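Side-chain contacts in putative ADP-Ribosyltransferase Scabin (PDB 5EWY), which probably transfers the ADP-ribose of NAD+ onto DNA, as a toxin of the plant pathogen Streptomyces scabiei held here with an inhibitor in its pocket: residues V67-C72 / V159-P164; R77-G82 / Q89-K94. All blocks are in the same frame, centred on the assembly; numbering follows the deposited sequence.

Contact 1 of 2, residues V67-C72 / V159-P164; sequences VWRTTC and VEVAFP. With 5TQ (4-(8-fluoranyl-6-oxidanylidene-1,3,4,5-tetrahydrobenzo[c][1,6]naphthyridin-2-yl)butanoic acid), chain B.
The Arg69 guanidinium and the Phe163 ring meet obliquely, their planes 66° apart. Arg69 NH2 sits at the ring edge, near the ring plane, 4.1 Å from Phe163 CZ. One guanidinium face carries Thr71 O, which lies 3.2 Å above the centre of the plane. The indole of Trp68 is met at a slant by Pro164, whose CG is 4.0 Å from Trp68 CH2. Arg69 CG stands anti to the backbone N (chi1 162°), and the chain runs extended as far as NE. It passes Val161 at about a right angle, with Arg69 CD 4.0 Å from Val161 CG2. The segment 67-72 is irregular and leads into strand 75-79. It packs on strand 160-164, the middle strand of a three-stranded antiparallel sheet in this ADP-ribosyltransferase fold. Val161, Phe163 and Arg69 all touch Leu75. The buried Arg69 guanidinium is hydrogen-bonded to backbone oxygens: NH2 to Gly141 O and Ala139 O, NH1 to Gly73 O. Glu160 borders the inhibitor, and with Gln158 it appears to fit the Q-x-E signature of this toxin class. Its CB lies 3.3 Å from 5TQ F20, and its OE2 is hydrogen-bonded to Ser117 OG.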
ATOM      1  N   VAL A  67      -9.537   9.963  -5.946  1.00 26.11           N
ATOM      2  CA  VAL A  67      -8.502  10.476  -6.828  1.00 26.76           C
ATOM      3  C   VAL A  67      -7.425   9.403  -6.889  1.00 25.27           C
ATOM      4  O   VAL A  67      -6.740   9.125  -5.895  1.00 24.80           O
ATOM      5  CB  VAL A  67      -7.944  11.815  -6.335  1.00 29.57           C
ATOM      6  CG1 VAL A  67      -6.864  12.299  -7.281  1.00 33.01           C
ATOM      7  CG2 VAL A  67      -9.055  12.836  -6.216  1.00 36.26           C
ATOM      8  N   TRP A  68      -7.280   8.769  -8.048  1.00 28.42           N
ATOM      9  CA  TRP A  68      -6.350   7.661  -8.184  1.00 25.26           C
ATOM     10  C   TRP A  68      -4.936   8.167  -8.378  1.00 25.44           C
ATOM     11  O   TRP A  68      -4.710   9.175  -9.058  1.00 27.25           O
ATOM     12  CB  TRP A  68      -6.731   6.821  -9.399  1.00 27.33           C
ATOM     13  CG  TRP A  68      -8.093   6.241  -9.282  1.00 30.20           C
ATOM     14  CD1 TRP A  68      -9.245   6.742  -9.808  1.00 37.34           C
ATOM     15  CD2 TRP A  68      -8.454   5.050  -8.574  1.00 29.28           C
ATOM     16  NE1 TRP A  68     -10.305   5.932  -9.473  1.00 38.65           N
ATOM     17  CE2 TRP A  68      -9.845   4.884  -8.722  1.00 33.84           C
ATOM     18  CE3 TRP A  68      -7.736   4.107  -7.835  1.00 29.00           C
ATOM     19  CZ2 TRP A  68     -10.533   3.812  -8.151  1.00 35.64           C
ATOM     20  CZ3 TRP A  68      -8.420   3.038  -7.280  1.00 32.57           C
ATOM     21  CH2 TRP A  68      -9.800   2.902  -7.438  1.00 31.31           C
ATOM     22  N   ARG A  69      -3.996   7.447  -7.791  1.00 23.74           N
ATOM     23  CA  ARG A  69      -2.583   7.711  -8.002  1.00 24.54           C
ATOM     24  C   ARG A  69      -2.209   7.372  -9.441  1.00 23.11           C
ATOM     25  O   ARG A  69      -2.595   6.323  -9.970  1.00 26.09           O
ATOM     26  CB  ARG A  69      -1.785   6.859  -7.026  1.00 20.79           C
ATOM     27  CG  ARG A  69      -0.307   6.688  -7.382  1.00 20.96           C
ATOM     28  CD  ARG A  69       0.392   5.975  -6.245  1.00 19.87           C
ATOM     29  NE  ARG A  69       1.692   5.384  -6.586  1.00 16.88           N
ATOM     30  CZ  ARG A  69       1.835   4.173  -7.116  1.00 19.04           C
ATOM     31  NH1 ARG A  69       3.043   3.682  -7.362  1.00 18.09           N
ATOM     32  NH2 ARG A  69       0.774   3.461  -7.445  1.00 19.62           N
ATOM     33  N   THR A  70      -1.482   8.277 -10.093  1.00 24.88           N
ATOM     34  CA  THR A  70      -1.088   8.078 -11.479  1.00 25.15           C
ATOM     35  C   THR A  70       0.418   7.966 -11.631  1.00 24.20           C
ATOM     36  O   THR A  70       0.894   7.777 -12.755  1.00 28.42           O
ATOM     37  CB  THR A  70      -1.641   9.187 -12.392  1.00 30.21           C
ATOM     38  OG1 THR A  70      -1.138  10.452 -11.965  1.00 36.55           O
ATOM     39  CG2 THR A  70      -3.156   9.208 -12.342  1.00 34.39           C
ATOM     40  N   THR A  71       1.176   8.136 -10.568  1.00 23.93           N
ATOM     41  CA  THR A  71       2.604   7.892 -10.587  1.00 22.52           C
ATOM     42  C   THR A  71       2.873   6.417 -10.320  1.00 20.27           C
ATOM     43  O   THR A  71       1.975   5.627 -10.008  1.00 22.13           O
ATOM     44  CB  THR A  71       3.299   8.787  -9.571  1.00 21.31           C
ATOM     45  OG1 THR A  71       2.753   8.522  -8.266  1.00 23.05           O
ATOM     46  CG2 THR A  71       3.095  10.248  -9.906  1.00 24.43           C
ATOM     47  N   CYS A  72       4.152   6.045 -10.342  1.00 19.32           N
ATOM     48  CA  CYS A  72       4.549   4.646 -10.295  1.00 17.25           C
ATOM     49  C   CYS A  72       5.871   4.514  -9.566  1.00 18.03           C
ATOM     50  O   CYS A  72       6.681   3.632  -9.869  1.00 21.22           O
ATOM     51  CB  CYS A  72       4.656   4.038 -11.699  1.00 21.24           C
ATOM     52  SG  CYS A  72       5.734   4.885 -12.826  1.00 25.94           S
ATOM     53  N   VAL A 159       0.805  10.341   4.297  1.00 18.28           N
ATOM     54  CA  VAL A 159       0.878  10.359   2.835  1.00 17.29           C
ATOM     55  C   VAL A 159       0.502   8.996   2.251  1.00 18.15           C
ATOM     56  O   VAL A 159       1.268   8.346   1.514  1.00 16.83           O
ATOM     57  CB  VAL A 159       2.198  10.954   2.305  1.00 16.78           C
ATOM     58  CG1 VAL A 159       2.301  12.413   2.673  1.00 19.16           C
ATOM     59  CG2 VAL A 159       3.412  10.179   2.791  1.00 16.81           C
ATOM     60  N   GLU A 160      -0.723   8.588   2.548  1.00 17.74           N
ATOM     61  CA  GLU A 160      -1.220   7.240   2.329  1.00 16.01           C
ATOM     62  C   GLU A 160      -1.740   7.070   0.909  1.00 16.63           C
ATOM     63  O   GLU A 160      -2.318   7.987   0.314  1.00 18.74           O
ATOM     64  CB  GLU A 160      -2.342   6.944   3.327  1.00 17.71           C
ATOM     65  CG  GLU A 160      -2.870   5.545   3.231  1.00 20.39           C
ATOM     66  CD  GLU A 160      -3.927   5.231   4.248  1.00 28.41           C
ATOM     67  OE1 GLU A 160      -4.102   6.036   5.185  1.00 24.77           O
ATOM     68  OE2 GLU A 160      -4.570   4.171   4.086  1.00 29.24           O
ATOM     69  N   VAL A 161      -1.554   5.862   0.396  1.00 17.67           N
ATOM     70  CA  VAL A 161      -2.188   5.380  -0.824  1.00 16.97           C
ATOM     71  C   VAL A 161      -2.933   4.106  -0.432  1.00 17.64           C
ATOM     72  O   VAL A 161      -2.332   3.144   0.080  1.00 18.29           O
ATOM     73  CB  VAL A 161      -1.164   5.119  -1.943  1.00 16.68           C
ATOM     74  CG1 VAL A 161      -1.851   4.537  -3.189  1.00 18.93           C
ATOM     75  CG2 VAL A 161      -0.394   6.399  -2.305  1.00 17.23           C
ATOM     76  N   ALA A 162      -4.243   4.097  -0.661  1.00 18.44           N
ATOM     77  CA  ALA A 162      -5.096   2.988  -0.249  1.00 18.84           C
ATOM     78  C   ALA A 162      -5.446   2.122  -1.452  1.00 19.28           C
ATOM     79  O   ALA A 162      -6.036   2.610  -2.426  1.00 21.42           O
ATOM     80  CB  ALA A 162      -6.380   3.519   0.372  1.00 20.71           C
ATOM     81  N   PHE A 163      -5.112   0.832  -1.379  1.00 18.84           N
ATOM     82  CA  PHE A 163      -5.330  -0.077  -2.496  1.00 19.51           C
ATOM     83  C   PHE A 163      -6.636  -0.839  -2.323  1.00 20.46           C
ATOM     84  O   PHE A 163      -6.710  -1.755  -1.485  1.00 20.48           O
ATOM     85  CB  PHE A 163      -4.154  -1.044  -2.669  1.00 19.43           C
ATOM     86  CG  PHE A 163      -3.021  -0.417  -3.408  1.00 18.23           C
ATOM     87  CD1 PHE A 163      -2.964  -0.467  -4.790  1.00 18.63           C
ATOM     88  CD2 PHE A 163      -2.062   0.324  -2.729  1.00 18.33           C
ATOM     89  CE1 PHE A 163      -1.950   0.168  -5.480  1.00 18.64           C
ATOM     90  CE2 PHE A 163      -1.051   0.970  -3.404  1.00 17.41           C
ATOM     91  CZ  PHE A 163      -0.989   0.901  -4.780  1.00 17.64           C
ATOM     92  N   PRO A 164      -7.699  -0.499  -3.052  1.00 20.61           N
ATOM     93  CA  PRO A 164      -8.952  -1.263  -2.925  1.00 21.56           C
ATOM     94  C   PRO A 164      -8.777  -2.659  -3.498  1.00 26.57           C
ATOM     95  O   PRO A 164      -8.323  -2.825  -4.635  1.00 24.91           O
ATOM     96  CB  PRO A 164      -9.967  -0.446  -3.732  1.00 22.83           C
ATOM     97  CG  PRO A 164      -9.278   0.856  -4.072  1.00 22.25           C
ATOM     98  CD  PRO A 164      -7.802   0.549  -4.077  1.00 22.34           C
TER
HETATM   99  N12 5TQ B 301      -2.293  -0.448   9.875  1.00 27.46           N
HETATM  100  C13 5TQ B 301      -1.327  -1.365   9.922  1.00 35.37           C
HETATM  101  C15 5TQ B 301      -3.515  -0.599  10.729  1.00 29.38           C
HETATM  102  C17 5TQ B 301      -4.913  -2.577   9.954  1.00 39.96           C
HETATM  103  C01 5TQ B 301       0.577   3.328   5.967  1.00 19.58           C
HETATM  104  C02 5TQ B 301      -0.370   4.342   5.927  1.00 19.63           C
HETATM  105  C03 5TQ B 301      -1.540   4.258   6.674  1.00 21.12           C
HETATM  106  C04 5TQ B 301      -1.775   3.134   7.455  1.00 22.44           C
HETATM  107  C05 5TQ B 301      -0.822   2.100   7.532  1.00 20.36           C
HETATM  108  C06 5TQ B 301       0.351   2.205   6.763  1.00 19.35           C
HETATM  109  C07 5TQ B 301       1.355   1.150   6.842  1.00 19.41           C
HETATM  110  C08 5TQ B 301      -1.036   0.923   8.340  1.00 20.85           C
HETATM  111  C09 5TQ B 301      -0.009  -0.063   8.343  1.00 23.81           C
HETATM  112  N10 5TQ B 301       1.117   0.063   7.599  1.00 18.61           N
HETATM  113  C11 5TQ B 301      -2.156   0.686   9.150  1.00 25.78           C
HETATM  114  C14 5TQ B 301      -0.213  -1.248   9.156  1.00 22.58           C
HETATM  115  C16 5TQ B 301      -3.980  -2.021  11.011  1.00 39.05           C
HETATM  116  C18 5TQ B 301      -4.140  -3.196   8.808  1.00 44.55           C
HETATM  117  O19 5TQ B 301       2.419   1.228   6.173  1.00 17.62           O
HETATM  118  F20 5TQ B 301      -0.141   5.416   5.171  1.00 21.50           F
HETATM  119  O21 5TQ B 301      -4.501  -4.316   8.359  1.00 32.28           O
HETATM  120  O22 5TQ B 301      -3.161  -2.595   8.331  1.00 26.11           O

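Contact 2 of 2, residues R77-G82 / Q89-K94; sequences RSDSRG and QGFLPK. With 5TQ (4-(8-fluoranyl-6-oxidanylidene-1,3,4,5-tetrahydrobenzo[c][1,6]naphthyridin-2-yl)butanoic acid), chain B.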
ATOM      1  N   ARG A  77       4.842  -0.323   2.880  1.00 15.57           N
ATOM      2  CA  ARG A  77       3.860  -0.725   3.875  1.00 14.35           C
ATOM      3  C   ARG A  77       4.586  -1.356   5.054  1.00 13.59           C
ATOM      4  O   ARG A  77       5.288  -2.361   4.875  1.00 15.73           O
ATOM      5  CB  ARG A  77       2.847  -1.711   3.293  1.00 13.99           C
ATOM      6  CG  ARG A  77       1.877  -2.201   4.359  1.00 15.72           C
ATOM      7  CD  ARG A  77       0.763  -3.071   3.782  1.00 15.93           C
ATOM      8  NE  ARG A  77       0.066  -3.769   4.870  1.00 16.69           N
ATOM      9  CZ  ARG A  77      -0.905  -3.260   5.615  1.00 16.73           C
ATOM     10  NH1 ARG A  77      -1.422  -3.988   6.598  1.00 19.61           N
ATOM     11  NH2 ARG A  77      -1.405  -2.057   5.384  1.00 17.95           N
ATOM     12  N   SER A  78       4.388  -0.781   6.247  1.00 16.66           N
ATOM     13  CA  SER A  78       4.809  -1.388   7.506  1.00 16.14           C
ATOM     14  C   SER A  78       3.778  -2.459   7.856  1.00 16.72           C
ATOM     15  O   SER A  78       2.583  -2.191   7.817  1.00 19.07           O
ATOM     16  CB  SER A  78       4.841  -0.279   8.575  1.00 20.86           C
ATOM     17  OG  SER A  78       5.184  -0.828   9.819  1.00 31.79           O
ATOM     18  N   ASP A  79       4.232  -3.680   8.115  1.00 17.27           N
ATOM     19  CA  ASP A  79       3.312  -4.753   8.474  1.00 17.82           C
ATOM     20  C   ASP A  79       4.042  -5.712   9.401  1.00 21.23           C
ATOM     21  O   ASP A  79       5.206  -6.048   9.176  1.00 26.04           O
ATOM     22  CB  ASP A  79       2.819  -5.451   7.194  1.00 19.59           C
ATOM     23  CG  ASP A  79       1.497  -6.156   7.363  1.00 20.90           C
ATOM     24  OD1 ASP A  79       1.278  -6.792   8.427  1.00 23.86           O
ATOM     25  OD2 ASP A  79       0.662  -6.085   6.424  1.00 20.04           O
ATOM     26  N   SER A  80       3.345  -6.160  10.443  1.00 20.71           N
ATOM     27  CA  SER A  80       3.909  -7.179  11.324  1.00 24.24           C
ATOM     28  C   SER A  80       3.871  -8.567  10.695  1.00 20.70           C
ATOM     29  O   SER A  80       4.573  -9.469  11.168  1.00 24.85           O
ATOM     30  CB  SER A  80       3.144  -7.210  12.647  1.00 23.94           C
ATOM     31  OG  SER A  80       1.763  -7.373  12.407  1.00 26.04           O
ATOM     32  N   ARG A  81       3.068  -8.755   9.655  1.00 21.96           N
ATOM     33  CA  ARG A  81       2.969 -10.058   9.024  1.00 22.76           C
ATOM     34  C   ARG A  81       4.210 -10.346   8.212  1.00 23.58           C
ATOM     35  O   ARG A  81       4.762  -9.452   7.582  1.00 22.39           O
ATOM     36  CB  ARG A  81       1.732 -10.106   8.151  1.00 23.23           C
ATOM     37  CG  ARG A  81       0.479 -10.088   9.041  1.00 29.04           C
ATOM     38  CD  ARG A  81      -0.743  -9.977   8.198  1.00 34.13           C
ATOM     39  NE  ARG A  81      -1.062 -11.273   7.622  1.00 28.99           N
ATOM     40  CZ  ARG A  81      -1.502 -11.459   6.385  1.00 33.39           C
ATOM     41  NH1 ARG A  81      -1.681 -10.423   5.568  1.00 30.80           N
ATOM     42  NH2 ARG A  81      -1.762 -12.688   5.961  1.00 39.26           N
ATOM     43  N   GLY A  82       4.639 -11.594   8.227  1.00 25.75           N
ATOM     44  CA  GLY A  82       5.943 -11.949   7.721  1.00 27.29           C
ATOM     45  C   GLY A  82       5.946 -12.236   6.238  1.00 23.79           C
ATOM     46  O   GLY A  82       4.915 -12.534   5.622  1.00 22.63           O
ATOM     47  N   GLN A  89       0.698 -14.664  -0.610  1.00 28.45           N
ATOM     48  CA  GLN A  89      -0.684 -14.212  -0.756  1.00 26.68           C
ATOM     49  C   GLN A  89      -0.824 -12.815  -1.322  1.00 25.01           C
ATOM     50  O   GLN A  89      -1.938 -12.435  -1.697  1.00 27.94           O
ATOM     51  CB  GLN A  89      -1.360 -14.097   0.613  1.00 35.21           C
ATOM     52  CG  GLN A  89      -1.522 -15.322   1.375  1.00 43.72           C
ATOM     53  CD  GLN A  89      -2.189 -15.046   2.710  1.00 38.13           C
ATOM     54  OE1 GLN A  89      -2.488 -13.899   3.079  1.00 31.97           O
ATOM     55  NE2 GLN A  89      -2.421 -16.089   3.436  1.00 37.79           N
ATOM     56  N   GLY A  90       0.242 -12.036  -1.333  1.00 24.14           N
ATOM     57  CA  GLY A  90       0.093 -10.597  -1.511  1.00 21.38           C
ATOM     58  C   GLY A  90      -0.464  -9.989  -0.232  1.00 21.40           C
ATOM     59  O   GLY A  90      -0.447 -10.610   0.830  1.00 24.31           O
ATOM     60  N   PHE A  91      -0.943  -8.754  -0.349  1.00 20.95           N
ATOM     61  CA  PHE A  91      -1.659  -8.084   0.739  1.00 20.71           C
ATOM     62  C   PHE A  91      -3.151  -8.177   0.472  1.00 21.49           C
ATOM     63  O   PHE A  91      -3.674  -7.524  -0.435  1.00 21.79           O
ATOM     64  CB  PHE A  91      -1.239  -6.626   0.858  1.00 21.70           C
ATOM     65  CG  PHE A  91       0.148  -6.440   1.387  1.00 18.59           C
ATOM     66  CD1 PHE A  91       0.435  -6.692   2.714  1.00 22.13           C
ATOM     67  CD2 PHE A  91       1.155  -5.981   0.549  1.00 18.71           C
ATOM     68  CE1 PHE A  91       1.708  -6.517   3.202  1.00 19.34           C
ATOM     69  CE2 PHE A  91       2.429  -5.813   1.036  1.00 19.63           C
ATOM     70  CZ  PHE A  91       2.709  -6.080   2.346  1.00 19.54           C
ATOM     71  N   LEU A  92      -3.840  -8.972   1.281  1.00 22.72           N
ATOM     72  CA  LEU A  92      -5.282  -9.087   1.129  1.00 27.14           C
ATOM     73  C   LEU A  92      -5.964  -8.097   2.059  1.00 24.94           C
ATOM     74  O   LEU A  92      -5.496  -7.878   3.180  1.00 28.22           O
ATOM     75  CB  LEU A  92      -5.745 -10.490   1.487  1.00 29.26           C
ATOM     76  CG  LEU A  92      -5.386 -11.570   0.461  1.00 32.71           C
ATOM     77  CD1 LEU A  92      -5.571 -12.954   1.076  1.00 35.22           C
ATOM     78  CD2 LEU A  92      -6.232 -11.423  -0.809  1.00 32.58           C
ATOM     79  N   PRO A  93      -7.064  -7.489   1.632  1.00 24.09           N
ATOM     80  CA  PRO A  93      -7.814  -6.611   2.532  1.00 25.95           C
ATOM     81  C   PRO A  93      -8.652  -7.411   3.516  1.00 28.00           C
ATOM     82  O   PRO A  93      -9.020  -8.570   3.288  1.00 30.13           O
ATOM     83  CB  PRO A  93      -8.713  -5.825   1.575  1.00 29.95           C
ATOM     84  CG  PRO A  93      -8.971  -6.778   0.477  1.00 31.35           C
ATOM     85  CD  PRO A  93      -7.725  -7.613   0.320  1.00 27.38           C
ATOM     86  N   LYS A  94      -8.974  -6.751   4.627  1.00 27.39           N
ATOM     87  CA  LYS A  94      -9.696  -7.421   5.708  1.00 27.48           C
ATOM     88  C   LYS A  94     -11.133  -7.764   5.317  1.00 33.32           C
ATOM     89  O   LYS A  94     -11.603  -8.870   5.610  1.00 35.78           O
ATOM     90  CB  LYS A  94      -9.606  -6.580   6.985  1.00 29.74           C
ATOM     91  CG  LYS A  94      -8.240  -6.703   7.647  1.00 55.26           C
ATOM     92  CD  LYS A  94      -8.121  -5.945   8.950  1.00 83.24           C
ATOM     93  CE  LYS A  94      -6.773  -6.247   9.590  1.00 93.33           C
ATOM     94  NZ  LYS A  94      -6.588  -5.630  10.928  1.00 92.63           N
TER
HETATM   95  N12 5TQ B 301      -2.293  -0.448   9.875  1.00 27.46           N
HETATM   96  C13 5TQ B 301      -1.327  -1.365   9.922  1.00 35.37           C
HETATM   97  C15 5TQ B 301      -3.515  -0.599  10.729  1.00 29.38           C
HETATM   98  C17 5TQ B 301      -4.913  -2.577   9.954  1.00 39.96           C
HETATM   99  C01 5TQ B 301       0.577   3.328   5.967  1.00 19.58           C
HETATM  100  C02 5TQ B 301      -0.370   4.342   5.927  1.00 19.63           C
HETATM  101  C03 5TQ B 301      -1.540   4.258   6.674  1.00 21.12           C
HETATM  102  C04 5TQ B 301      -1.775   3.134   7.455  1.00 22.44           C
HETATM  103  C05 5TQ B 301      -0.822   2.100   7.532  1.00 20.36           C
HETATM  104  C06 5TQ B 301       0.351   2.205   6.763  1.00 19.35           C
HETATM  105  C07 5TQ B 301       1.355   1.150   6.842  1.00 19.41           C
HETATM  106  C08 5TQ B 301      -1.036   0.923   8.340  1.00 20.85           C
HETATM  107  C09 5TQ B 301      -0.009  -0.063   8.343  1.00 23.81           C
HETATM  108  N10 5TQ B 301       1.117   0.063   7.599  1.00 18.61           N
HETATM  109  C11 5TQ B 301      -2.156   0.686   9.150  1.00 25.78           C
HETATM  110  C14 5TQ B 301      -0.213  -1.248   9.156  1.00 22.58           C
HETATM  111  C16 5TQ B 301      -3.980  -2.021  11.011  1.00 39.05           C
HETATM  112  C18 5TQ B 301      -4.140  -3.196   8.808  1.00 44.55           C
HETATM  113  O19 5TQ B 301       2.419   1.228   6.173  1.00 17.62           O
HETATM  114  F20 5TQ B 301      -0.141   5.416   5.171  1.00 21.50           F
HETATM  115  O21 5TQ B 301      -4.501  -4.316   8.359  1.00 32.28           O
HETATM  116  O22 5TQ B 301      -3.161  -2.595   8.331  1.00 26.11           O
HETATM  117  O   HOH W   1      -2.292 -10.877   2.828  1.00 26.61           O
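Arg77 CD lies over one face of the Phe91 ring in a CH-pi contact, as the two side chains run past each other in opposite directions. CD is 3.8 Å from the ring centroid, set off toward the rim. Arg77, on edge strand 75-79 of the four-stranded antiparallel sheet, probably is the conserved arginine of the R-STS-E class of ADP-ribosyltransferases; Phe91 follows helix 83-89. Arg77 CG is anti to the backbone N (chi1 176°), and the extended chain carries the guanidinium past Phe91 to the inhibitor, whose ring carbon C14 lies over one guanidinium face. Arg77 NH1 gives 5TQ O22 a nearly straight bond of 2.8 Å, and NH2 bonds Ser117 O. Arg77 NE and NH1 both grip Asp79 OD2 from the same face of the carboxylate, NE at 2.9 Å in a salt bridge. These bonds fix the guanidinium's rotation. Asp79 OD1 accepts from Arg81 N, closing an Asx turn. Ser78 N donates to 5TQ O19, and 5TQ N10 donates to Ser78 O, consistent with how relatives hold the nicotinamide amide. The Arg81 chain bends at chi3 (78°) and crosses Gln89 at about a right angle, guanidinium and amide planes 46° apart. Arg81 NH2 gives Gln89 OE1 a hydrogen bond of 3.2 Å from above the amide plane. Water 1 accepts from Arg81 NH1 and Leu92 N, and donates to Gln89 OE1 and, at 2.7 Å, to Gly90 O.

How the contacts relate
The centres of the two contacts lie about 17 Å apart, on opposite sides of the chain's centre. Their nearest atoms are about 5 Å apart and do not touch. Along the chain, 67-72 comes first, then both segments of contact 2, and last 159-164. Contact 1 uses the three-stranded sheet and contact 2 the edge of the four-stranded one. Strand 75-79 relates them: its Leu75 packs against contact 1, while its later residues belong to contact 2. Both border the bound inhibitor, contact 1 near the fluorine and contact 2 at the lactam and carboxylate. The pocket therefore draws on both sheets, consistent with a site between them for the nicotinamide end of NAD+.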